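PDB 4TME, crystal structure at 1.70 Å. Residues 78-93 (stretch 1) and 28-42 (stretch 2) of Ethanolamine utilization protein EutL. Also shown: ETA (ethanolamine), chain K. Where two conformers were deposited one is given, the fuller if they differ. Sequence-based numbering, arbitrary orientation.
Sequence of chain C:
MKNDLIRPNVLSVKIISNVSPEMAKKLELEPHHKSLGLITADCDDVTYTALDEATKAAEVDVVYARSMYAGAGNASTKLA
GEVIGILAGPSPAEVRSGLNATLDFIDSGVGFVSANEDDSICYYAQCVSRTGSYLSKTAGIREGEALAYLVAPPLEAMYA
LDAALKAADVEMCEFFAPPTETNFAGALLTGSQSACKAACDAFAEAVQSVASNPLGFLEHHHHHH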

# COMPACT_ATOMS: atom_id res chain seq x y z
N LYS C 78 7.89 -3.94 15.94
CA LYS C 78 7.81 -3.00 17.05
C LYS C 78 8.17 -1.56 16.73
O LYS C 78 7.56 -0.62 17.30
CB LYS C 78 8.73 -3.52 18.17
CG LYS C 78 8.66 -2.76 19.51
CD LYS C 78 9.66 -3.40 20.49
CE LYS C 78 9.65 -2.72 21.86
NZ LYS C 78 8.37 -2.95 22.59
N LEU C 79 9.15 -1.34 15.86
CA LEU C 79 9.66 0.01 15.63
C LEU C 79 9.26 0.60 14.29
O LEU C 79 9.63 1.73 13.98
CB LEU C 79 11.20 0.01 15.74
CG LEU C 79 11.77 -0.65 16.99
CD1 LEU C 79 13.28 -0.64 16.93
CD2 LEU C 79 11.28 0.05 18.26
N ALA C 80 8.49 -0.14 13.48
CA ALA C 80 8.10 0.40 12.18
C ALA C 80 7.11 1.56 12.28
O ALA C 80 7.18 2.50 11.48
CB ALA C 80 7.51 -0.71 11.30
N GLY C 81 6.19 1.50 13.24
CA GLY C 81 5.19 2.54 13.39
C GLY C 81 4.46 2.79 12.08
O GLY C 81 4.09 1.84 11.39
N GLU C 82 4.26 4.05 11.74
CA GLU C 82 3.76 4.40 10.43
C GLU C 82 4.52 5.50 9.73
O GLU C 82 4.02 6.09 8.77
CB GLU C 82 2.27 4.77 10.52
CG GLU C 82 1.98 6.02 11.30
CD GLU C 82 0.49 6.37 11.36
OE1 GLU C 82 -0.36 5.44 11.39
OE2 GLU C 82 0.17 7.59 11.38
N VAL C 83 5.74 5.77 10.15
CA VAL C 83 6.54 6.78 9.47
C VAL C 83 8.04 6.56 9.71
O VAL C 83 8.44 6.13 10.80
CB VAL C 83 6.16 8.21 9.94
CG1 VAL C 83 6.42 8.42 11.44
CG2 VAL C 83 6.84 9.29 9.12
N ILE C 84 8.83 6.83 8.68
CA ILE C 84 10.28 6.96 8.83
C ILE C 84 10.68 8.33 8.30
O ILE C 84 10.25 8.77 7.22
CB ILE C 84 11.07 5.83 8.11
CG1 ILE C 84 12.58 6.06 8.39
CG2 ILE C 84 10.70 5.77 6.61
CD1 ILE C 84 13.45 4.90 8.14
N GLY C 85 11.46 9.04 9.11
CA GLY C 85 11.98 10.34 8.72
C GLY C 85 13.50 10.32 8.77
O GLY C 85 14.08 9.67 9.65
N ILE C 86 14.15 10.98 7.81
CA ILE C 86 15.60 11.10 7.82
C ILE C 86 16.02 12.55 7.67
O ILE C 86 15.65 13.23 6.69
CB ILE C 86 16.28 10.26 6.70
CG1 ILE C 86 15.88 8.79 6.85
CG2 ILE C 86 17.83 10.38 6.79
CD1 ILE C 86 16.46 7.84 5.80
N LEU C 87 16.75 13.03 8.66
CA LEU C 87 17.40 14.33 8.64
C LEU C 87 18.83 14.17 8.16
O LEU C 87 19.47 13.17 8.47
CB LEU C 87 17.41 14.97 10.03
CG LEU C 87 16.06 15.32 10.64
CD1 LEU C 87 16.30 15.74 12.10
CD2 LEU C 87 15.43 16.46 9.87
N ALA C 88 19.33 15.13 7.40
CA ALA C 88 20.74 15.13 7.01
C ALA C 88 21.38 16.47 7.36
O ALA C 88 20.76 17.53 7.24
CB ALA C 88 20.91 14.82 5.53
N GLY C 89 22.63 16.42 7.78
CA GLY C 89 23.35 17.62 8.12
C GLY C 89 24.84 17.39 7.99
O GLY C 89 25.27 16.28 7.70
N PRO C 90 25.63 18.44 8.20
CA PRO C 90 27.08 18.42 7.99
C PRO C 90 27.86 17.69 9.07
O PRO C 90 29.03 17.39 8.86
CB PRO C 90 27.46 19.90 7.99
CG PRO C 90 26.41 20.55 8.82
CD PRO C 90 25.15 19.80 8.48
N SER C 91 27.24 17.46 10.22
CA SER C 91 27.94 16.83 11.33
C SER C 91 26.97 16.07 12.20
O SER C 91 25.78 16.34 12.19
CB SER C 91 28.66 17.88 12.18
OG SER C 91 27.69 18.68 12.84
N PRO C 92 27.48 15.10 12.97
CA PRO C 92 26.61 14.47 13.95
C PRO C 92 26.01 15.46 14.94
O PRO C 92 24.88 15.26 15.35
CB PRO C 92 27.56 13.47 14.66
CG PRO C 92 28.62 13.22 13.69
CD PRO C 92 28.82 14.49 12.93
N ALA C 93 26.75 16.50 15.34
CA ALA C 93 26.22 17.47 16.30
C ALA C 93 24.97 18.17 15.75
O ALA C 93 24.00 18.36 16.47
CB ALA C 93 27.27 18.50 16.66
CA ETA K . -2.72 9.56 10.12
N ETA K . -1.96 8.50 9.48
C ETA K . -2.95 9.24 11.59
O ETA K . -1.76 9.02 12.29
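Stretch 2 (28-42) ELEPHHKSLGLITAD

The apolar centre of the contact lies on the sheet face that carries Ile 84, Ile 86 and Ala 88 of one strand and Leu 36, Leu 38 and Thr 40 of the other. Ile 86 packs against two leucines, with its CG1 3.7 Å from Leu 38 CD2 and its CG2 4.0 Å from Leu 36 CD2. The same Leu 36 CD2 lies 3.7 Å from Ala 88 CB, and both leucines hold chi1 m and chi2 t. Ala 88 also extends this cluster to His 33: its CB stands over one face of the imidazole, 3.7 Å from the ring centroid, in a CH-pi contact.

The scaffold for this packing is an antiparallel pair of extended strands, 35-41 running against 83-89, with 159° between their N-to-C directions and a closest axial approach of 4.5 Å. Ile 86 faces Leu 38 and Ala 88 faces Leu 36 at non-hydrogen-bonded positions, whereas Gly 85 with Ile 39, Leu 87 with Gly 37 and Gly 89 with Ser 35 form reciprocal backbone pairs. The central ladder is tight: Leu 87 N to Gly 37 O and Gly 37 N to Leu 87 O are both 2.8 Å. On the opposite face, an ideal CB on Gly 85 would come within 3.3 Å of Ile 39 CG2, so the glycine leaves room for that side chain.

At one end, Gly 89 O accepts from both Lys 34 N (3.0 Å) and Ser 35 N (3.1 Å), joining the last residue of strand 83-89 both to Lys 34, which follows the type I turn Glu 30 to His 33, and to Ser 35, the first residue of the facing strand. At the other end, Thr 40 OG1 donates to Leu 79 O at 2.7 Å, and Glu 82 N to Ala 41 O at 3.0 Å. Beyond this edge, Glu 82 OE2 accepts hydrogen bonds from ethanolamine O (2.6 Å) and N (3.0 Å).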

# COMPACT_ATOMS: atom_id res chain seq x y z
N GLU C 28 20.15 10.03 -2.61
CA GLU C 28 20.29 11.25 -3.40
C GLU C 28 20.66 12.46 -2.53
O GLU C 28 20.12 13.56 -2.70
CB GLU C 28 18.99 11.52 -4.17
CG GLU C 28 18.62 10.37 -5.10
CD GLU C 28 17.41 10.65 -5.97
OE1 GLU C 28 16.46 11.33 -5.51
OE2 GLU C 28 17.40 10.18 -7.12
N LEU C 29 21.60 12.25 -1.62
CA LEU C 29 22.06 13.29 -0.72
C LEU C 29 22.92 14.33 -1.43
O LEU C 29 23.57 14.03 -2.44
CB LEU C 29 22.86 12.69 0.42
CG LEU C 29 22.17 11.65 1.29
CD1 LEU C 29 23.13 11.21 2.36
CD2 LEU C 29 20.90 12.22 1.90
N GLU C 30 22.95 15.53 -0.86
CA GLU C 30 23.88 16.57 -1.31
C GLU C 30 25.27 16.31 -0.76
O GLU C 30 25.44 15.62 0.25
CB GLU C 30 23.40 17.96 -0.86
CG GLU C 30 22.01 18.34 -1.31
CD GLU C 30 21.88 18.43 -2.81
OE1 GLU C 30 22.92 18.40 -3.51
OE2 GLU C 30 20.74 18.52 -3.30
N PRO C 31 26.30 16.89 -1.41
CA PRO C 31 27.69 16.67 -0.99
C PRO C 31 27.95 17.04 0.47
O PRO C 31 28.78 16.41 1.12
CB PRO C 31 28.49 17.58 -1.93
CG PRO C 31 27.66 17.69 -3.14
CD PRO C 31 26.23 17.69 -2.65
N HIS C 32 27.25 18.04 0.99
CA HIS C 32 27.52 18.49 2.36
C HIS C 32 26.77 17.67 3.41
O HIS C 32 26.98 17.86 4.60
CB HIS C 32 27.18 19.98 2.51
CG HIS C 32 25.78 20.33 2.12
ND1 HIS C 32 25.41 20.51 0.80
CD2 HIS C 32 24.67 20.53 2.85
CE1 HIS C 32 24.12 20.79 0.75
NE2 HIS C 32 23.65 20.80 1.98
N HIS C 33 25.91 16.75 2.96
CA HIS C 33 25.20 15.84 3.86
C HIS C 33 26.11 14.68 4.30
O HIS C 33 26.23 13.67 3.60
CB HIS C 33 23.96 15.27 3.18
CG HIS C 33 22.88 16.28 2.95
ND1 HIS C 33 21.94 16.15 1.95
CD2 HIS C 33 22.57 17.42 3.61
CE1 HIS C 33 21.11 17.18 1.99
NE2 HIS C 33 21.47 17.96 3.00
N LYS C 34 26.70 14.81 5.47
CA LYS C 34 27.69 13.84 5.95
C LYS C 34 27.14 12.90 7.02
O LYS C 34 27.69 11.82 7.24
CB LYS C 34 28.91 14.56 6.52
CG LYS C 34 29.53 15.58 5.60
CD LYS C 34 30.22 14.93 4.42
CE LYS C 34 31.11 15.93 3.69
NZ LYS C 34 31.63 15.38 2.41
N SER C 35 26.06 13.32 7.67
CA SER C 35 25.49 12.61 8.80
C SER C 35 23.99 12.55 8.68
O SER C 35 23.39 13.49 8.18
CB SER C 35 25.87 13.30 10.10
OG SER C 35 27.27 13.19 10.32
N LEU C 36 23.40 11.45 9.14
CA LEU C 36 21.94 11.26 9.09
C LEU C 36 21.35 11.04 10.47
O LEU C 36 21.95 10.38 11.31
CB LEU C 36 21.57 10.06 8.21
CG LEU C 36 22.11 10.05 6.78
CD1 LEU C 36 21.67 8.73 6.11
CD2 LEU C 36 21.65 11.24 5.99
N GLY C 37 20.16 11.59 10.69
CA GLY C 37 19.38 11.29 11.88
C GLY C 37 18.12 10.57 11.41
O GLY C 37 17.44 11.05 10.51
N LEU C 38 17.85 9.42 12.03
CA LEU C 38 16.75 8.53 11.67
C LEU C 38 15.69 8.54 12.77
O LEU C 38 16.04 8.43 13.96
CB LEU C 38 17.27 7.09 11.49
CG LEU C 38 18.50 6.80 10.62
CD1 LEU C 38 18.93 5.33 10.77
CD2 LEU C 38 18.23 7.11 9.17
N ILE C 39 14.41 8.60 12.41
CA ILE C 39 13.35 8.54 13.39
C ILE C 39 12.14 7.78 12.87
O ILE C 39 11.79 7.90 11.69
CB ILE C 39 12.93 9.96 13.85
CG1 ILE C 39 11.98 9.90 15.05
CG2 ILE C 39 12.36 10.77 12.71
CD1 ILE C 39 11.79 11.28 15.72
N THR C 40 11.53 6.98 13.74
CA THR C 40 10.21 6.40 13.47
C THR C 40 9.27 6.71 14.62
O THR C 40 9.69 6.93 15.76
CB THR C 40 10.25 4.87 13.26
OG1 THR C 40 10.60 4.22 14.48
CG2 THR C 40 11.24 4.49 12.18
N ALA C 41 7.99 6.71 14.30
CA ALA C 41 6.96 7.08 15.26
C ALA C 41 5.62 6.45 14.84
O ALA C 41 5.50 5.96 13.72
CB ALA C 41 6.84 8.59 15.33
N ASP C 42 4.62 6.50 15.71
CA ASP C 42 3.32 5.90 15.38
C ASP C 42 2.32 6.90 14.78
O ASP C 42 1.14 6.58 14.65
CB ASP C 42 2.72 5.22 16.59
CG ASP C 42 2.32 6.19 17.69
OD1 ASP C 42 2.41 7.42 17.49
OD2 ASP C 42 1.91 5.69 18.77